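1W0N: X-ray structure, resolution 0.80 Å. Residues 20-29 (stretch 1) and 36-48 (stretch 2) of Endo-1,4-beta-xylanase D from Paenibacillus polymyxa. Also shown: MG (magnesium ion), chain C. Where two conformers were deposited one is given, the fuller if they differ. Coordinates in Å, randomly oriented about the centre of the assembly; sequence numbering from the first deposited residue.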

# COMPACT_ATOMS: atom_id res chain seq x y z
N MET A 20 -5.58 -1.53 -9.31
CA MET A 20 -4.68 -0.39 -9.49
C MET A 20 -3.74 -0.63 -10.65
O MET A 20 -3.63 -1.74 -11.18
N LYS A 21 -3.01 0.41 -11.04
CA LYS A 21 -1.90 0.26 -11.96
C LYS A 21 -0.77 -0.48 -11.23
O LYS A 21 -0.48 -0.16 -10.08
N ILE A 22 -0.19 -1.47 -11.89
CA ILE A 22 0.87 -2.30 -11.33
C ILE A 22 2.10 -2.03 -12.14
O ILE A 22 2.08 -2.16 -13.37
N GLY A 23 3.21 -1.68 -11.50
CA GLY A 23 4.44 -1.44 -12.19
C GLY A 23 5.64 -2.01 -11.49
O GLY A 23 5.56 -2.49 -10.37
N GLY A 24 6.76 -1.95 -12.19
CA GLY A 24 8.03 -2.48 -11.72
C GLY A 24 8.39 -3.79 -12.39
O GLY A 24 7.61 -4.41 -13.13
N THR A 25 9.59 -4.26 -12.09
CA THR A 25 10.12 -5.48 -12.68
C THR A 25 9.35 -6.72 -12.31
O THR A 25 9.19 -7.62 -13.15
N TYR A 26 8.90 -6.81 -11.06
CA TYR A 26 8.41 -8.08 -10.55
C TYR A 26 6.94 -8.07 -10.16
O TYR A 26 6.32 -9.14 -10.08
N ALA A 27 6.37 -6.90 -9.86
CA ALA A 27 5.05 -6.84 -9.24
C ALA A 27 4.00 -7.48 -10.13
O ALA A 27 4.03 -7.34 -11.36
N GLY A 28 3.03 -8.12 -9.51
CA GLY A 28 1.94 -8.74 -10.24
C GLY A 28 0.80 -9.12 -9.34
O GLY A 28 0.95 -9.23 -8.11
N LYS A 29 -0.35 -9.34 -9.96
CA LYS A 29 -1.53 -9.80 -9.26
C LYS A 29 -1.29 -11.15 -8.61
O LYS A 29 -0.64 -12.02 -9.18
N GLY A 36 -4.98 -9.68 -4.69
CA GLY A 36 -4.24 -8.46 -4.43
C GLY A 36 -3.06 -8.36 -5.35
O GLY A 36 -3.10 -8.89 -6.47
N VAL A 37 -2.01 -7.69 -4.89
CA VAL A 37 -0.79 -7.52 -5.65
C VAL A 37 0.39 -7.78 -4.72
O VAL A 37 0.36 -7.38 -3.54
N ALA A 38 1.44 -8.40 -5.26
CA ALA A 38 2.70 -8.58 -4.53
C ALA A 38 3.73 -7.57 -5.02
O ALA A 38 3.86 -7.30 -6.23
N LEU A 39 4.51 -7.08 -4.05
CA LEU A 39 5.63 -6.16 -4.25
C LEU A 39 6.89 -6.85 -3.73
O LEU A 39 6.91 -7.30 -2.57
N TYR A 40 7.91 -6.94 -4.57
CA TYR A 40 9.08 -7.76 -4.28
C TYR A 40 10.40 -7.01 -4.20
O TYR A 40 11.35 -7.48 -3.55
N ALA A 41 10.52 -5.90 -4.91
CA ALA A 41 11.79 -5.21 -5.04
C ALA A 41 11.55 -3.73 -5.17
O ALA A 41 10.42 -3.27 -5.37
N ASN A 42 12.56 -2.92 -5.00
CA ASN A 42 12.35 -1.50 -4.91
C ASN A 42 11.46 -0.66 -5.90
O ASN A 42 10.74 0.20 -5.41
N ALA A 43 11.46 -0.70 -7.23
CA ALA A 43 10.77 -0.22 -8.40
C ALA A 43 9.41 -0.84 -8.58
O ALA A 43 8.64 -0.38 -9.40
N ASP A 44 9.03 -1.87 -7.76
CA ASP A 44 7.67 -2.37 -7.79
C ASP A 44 6.72 -1.37 -7.15
O ASP A 44 7.06 -0.72 -6.16
N TYR A 45 5.52 -1.25 -7.68
CA TYR A 45 4.51 -0.38 -7.05
C TYR A 45 3.13 -0.75 -7.53
O TYR A 45 2.95 -1.38 -8.56
N VAL A 46 2.13 -0.27 -6.75
CA VAL A 46 0.77 -0.11 -7.26
C VAL A 46 0.38 1.35 -7.08
O VAL A 46 0.79 2.00 -6.11
N SER A 47 -0.42 1.87 -8.01
CA SER A 47 -0.84 3.26 -7.91
C SER A 47 -2.17 3.50 -8.58
O SER A 47 -2.59 2.77 -9.48
N TYR A 48 -2.84 4.57 -8.16
CA TYR A 48 -4.04 5.05 -8.83
C TYR A 48 -4.24 6.50 -8.42
O TYR A 48 -3.60 7.00 -7.50

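A single carboxylate, that of Asp44, ties together the loops that separate two antiparallel ladders in this contact. Its CA-to-CB bond points sideways, but chi1 of -73° (m) brings the end of the side chain nearer to stretch 1, where Asp44 OD1 accepts a hydrogen bond from Tyr26 N at 2.9 Å and a weak one from Ala27 N at 3.1 Å. The other oxygen, Asp44 OD2, turns back to its own stretch and receives Tyr40 N at 2.8 Å and Ala41 N at 3.0 Å, so that four backbone amides converge on one buried acid. Thr25 N lies too poorly angled to bond OD1 directly; water 1 bridges them instead, accepting from Thr25 N at 2.7 Å and donating to Asp44 OD1 at 2.8 Å. The register shifts by two residues between the ladders, and the carboxylate satisfies amides in the loops where strand pairing is interrupted.

Around this hub the loop side chains close in. Tyr26 (m) and Tyr40 (m) both point toward the opposite stretch. Tyr26 CB packs against Tyr40 CD2 at 3.5 Å, and Tyr26 CD2 meets the methyl of Ala41, CB, at 3.6 Å, while Asp44 OD2 sits at the edge of the Tyr26 ring. The Tyr40 ring presents its edge to the amides of Ala27 and Gly28. Ala27 points sideways, its CB resting 4.2 Å from Leu39 CD2; Leu39 (m, t) starts away from stretch 1, but its end comes nearer. The carbonyl of Tyr40 serves a different partner: its O binds the magnesium ion MG at 2.1 Å, with waters 2 to 5 and one ligand from elsewhere in the structure completing the set.

In the first ladder, the side chains of Lys21, Tyr45 and Ser47 lie on one face of the sheet, where Gly23 between them has none. Tyr45 adopts chi1 of 66° (p), which lays its ring over Gly23: Gly23 CA stands 3.8 Å from the ring centroid and 24° off the normal, a CH-pi contact. A CB on Gly23 would lie only 2.3 Å from Tyr45 CZ, so the absence of a side chain makes room for the ring. Lys21 (t, t, t, p) meets this tyrosine at its hydroxyl, Lys21 CE lying 3.6 Å from Tyr45 OH, and its end leads away. Nearer its backbone, Lys21 CB lies 3.9 Å from Ser47 OG.

The face that carries Ile22, Val37 and Val46 is largely apolar, although the CA-to-CB bond of Lys29 (m, t, t, t) points to it too. Ile22 (m, t) reaches both ladders, with CG1 4.1 Å from Val46 CG1 and CD1 3.7 Å from Val37 CG2; Val46 is m and Val37 t. Beyond the strand start, Met20 (m, t, t) is buried and points toward stretch 2. Met20 SD touches Val46 CG2 at 3.7 Å, and Met20 CE approaches Tyr48 CD1 at 3.9 Å. Met20 SD lies 5.2 Å from the centroid of the Tyr48 (p) ring, in an oblique approach, so one thioether contacts both aliphatic and aromatic neighbours.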

# COMPACT_ATOMS: atom_id res chain seq x y z
CB MET A 20 -3.88 -0.17 -8.19
CG MET A 20 -4.74 0.17 -7.00
SD MET A 20 -3.69 0.39 -5.56
CE MET A 20 -4.92 0.56 -4.27
CB LYS A 21 -1.41 1.62 -12.45
CG LYS A 21 -0.35 1.55 -13.48
CD LYS A 21 0.05 2.93 -13.95
CE LYS A 21 1.19 2.92 -14.92
NZ LYS A 21 0.92 1.99 -16.02
CB ILE A 22 0.49 -3.78 -11.39
CG1 ILE A 22 -0.81 -4.06 -10.65
CG2 ILE A 22 1.63 -4.63 -10.83
CD1 ILE A 22 -1.38 -5.43 -10.87
CB THR A 25 11.59 -5.64 -12.29
OG1 THR A 25 12.33 -4.56 -12.83
CG2 THR A 25 12.22 -6.91 -12.89
CB TYR A 26 9.21 -8.51 -9.31
CG TYR A 26 10.67 -8.62 -9.56
CD1 TYR A 26 11.23 -9.76 -10.15
CD2 TYR A 26 11.53 -7.59 -9.19
CE1 TYR A 26 12.57 -9.86 -10.37
CE2 TYR A 26 12.88 -7.67 -9.40
CZ TYR A 26 13.41 -8.80 -9.97
OH TYR A 26 14.74 -8.86 -10.16
CB ALA A 27 4.67 -5.42 -8.94
CB LYS A 29 -2.72 -9.91 -10.22
CG LYS A 29 -3.24 -8.62 -10.77
CD LYS A 29 -4.47 -8.86 -11.64
CE LYS A 29 -4.97 -7.63 -12.34
NZ LYS A 29 -6.28 -7.85 -12.99
CB VAL A 37 -0.69 -6.11 -6.28
CG1 VAL A 37 0.61 -5.91 -7.04
CG2 VAL A 37 -1.88 -5.87 -7.20
CB ALA A 38 3.24 -9.98 -4.75
CB LEU A 39 5.39 -4.87 -3.48
CG LEU A 39 4.07 -4.15 -3.75
CD1 LEU A 39 3.89 -3.01 -2.77
CD2 LEU A 39 3.98 -3.66 -5.18
CB TYR A 40 9.27 -8.85 -5.35
CG TYR A 40 8.06 -9.71 -5.63
CD1 TYR A 40 7.87 -10.92 -4.97
CD2 TYR A 40 7.15 -9.36 -6.61
CE1 TYR A 40 6.80 -11.75 -5.28
CE2 TYR A 40 6.08 -10.18 -6.94
CZ TYR A 40 5.91 -11.38 -6.28
OH TYR A 40 4.87 -12.22 -6.61
CB ALA A 41 12.54 -5.73 -6.24
CB ASN A 42 13.75 -0.87 -4.75
CG ASN A 42 14.19 -0.84 -3.31
OD1 ASN A 42 15.33 -0.41 -3.03
ND2 ASN A 42 13.34 -1.21 -2.39
CB ALA A 43 11.57 -0.39 -9.66
CB ASP A 44 7.57 -3.71 -7.03
CG ASP A 44 8.20 -4.88 -7.78
OD1 ASP A 44 8.41 -4.77 -9.02
OD2 ASP A 44 8.45 -5.92 -7.11
CB TYR A 45 4.79 1.12 -7.37
CG TYR A 45 4.63 1.48 -8.84
CD1 TYR A 45 5.67 1.39 -9.74
CD2 TYR A 45 3.39 1.89 -9.31
CE1 TYR A 45 5.51 1.71 -11.08
CE2 TYR A 45 3.20 2.20 -10.65
CZ TYR A 45 4.26 2.14 -11.55
OH TYR A 45 4.09 2.46 -12.85
CB VAL A 46 -0.28 -1.01 -6.56
CG1 VAL A 46 -0.04 -2.46 -6.94
CG2 VAL A 46 -0.28 -0.84 -5.05
CB SER A 47 0.20 4.19 -8.50
OG SER A 47 0.31 4.02 -9.88
CB TYR A 48 -5.27 4.18 -8.49
CG TYR A 48 -5.87 4.46 -7.16
CD1 TYR A 48 -5.29 4.01 -5.98
CD2 TYR A 48 -7.00 5.26 -7.07
CE1 TYR A 48 -5.84 4.35 -4.75
CE2 TYR A 48 -7.56 5.60 -5.86
CZ TYR A 48 -6.97 5.16 -4.68
OH TYR A 48 -7.48 5.47 -3.46
MG MG C . 11.97 -8.80 -2.08
O HOH W 1 10.95 -3.78 -9.78
O HOH W 2 11.87 -10.50 -3.27
O HOH W 3 13.89 -8.42 -2.69
O HOH W 4 12.75 -9.99 -0.52
O HOH W 5 11.95 -7.29 -0.69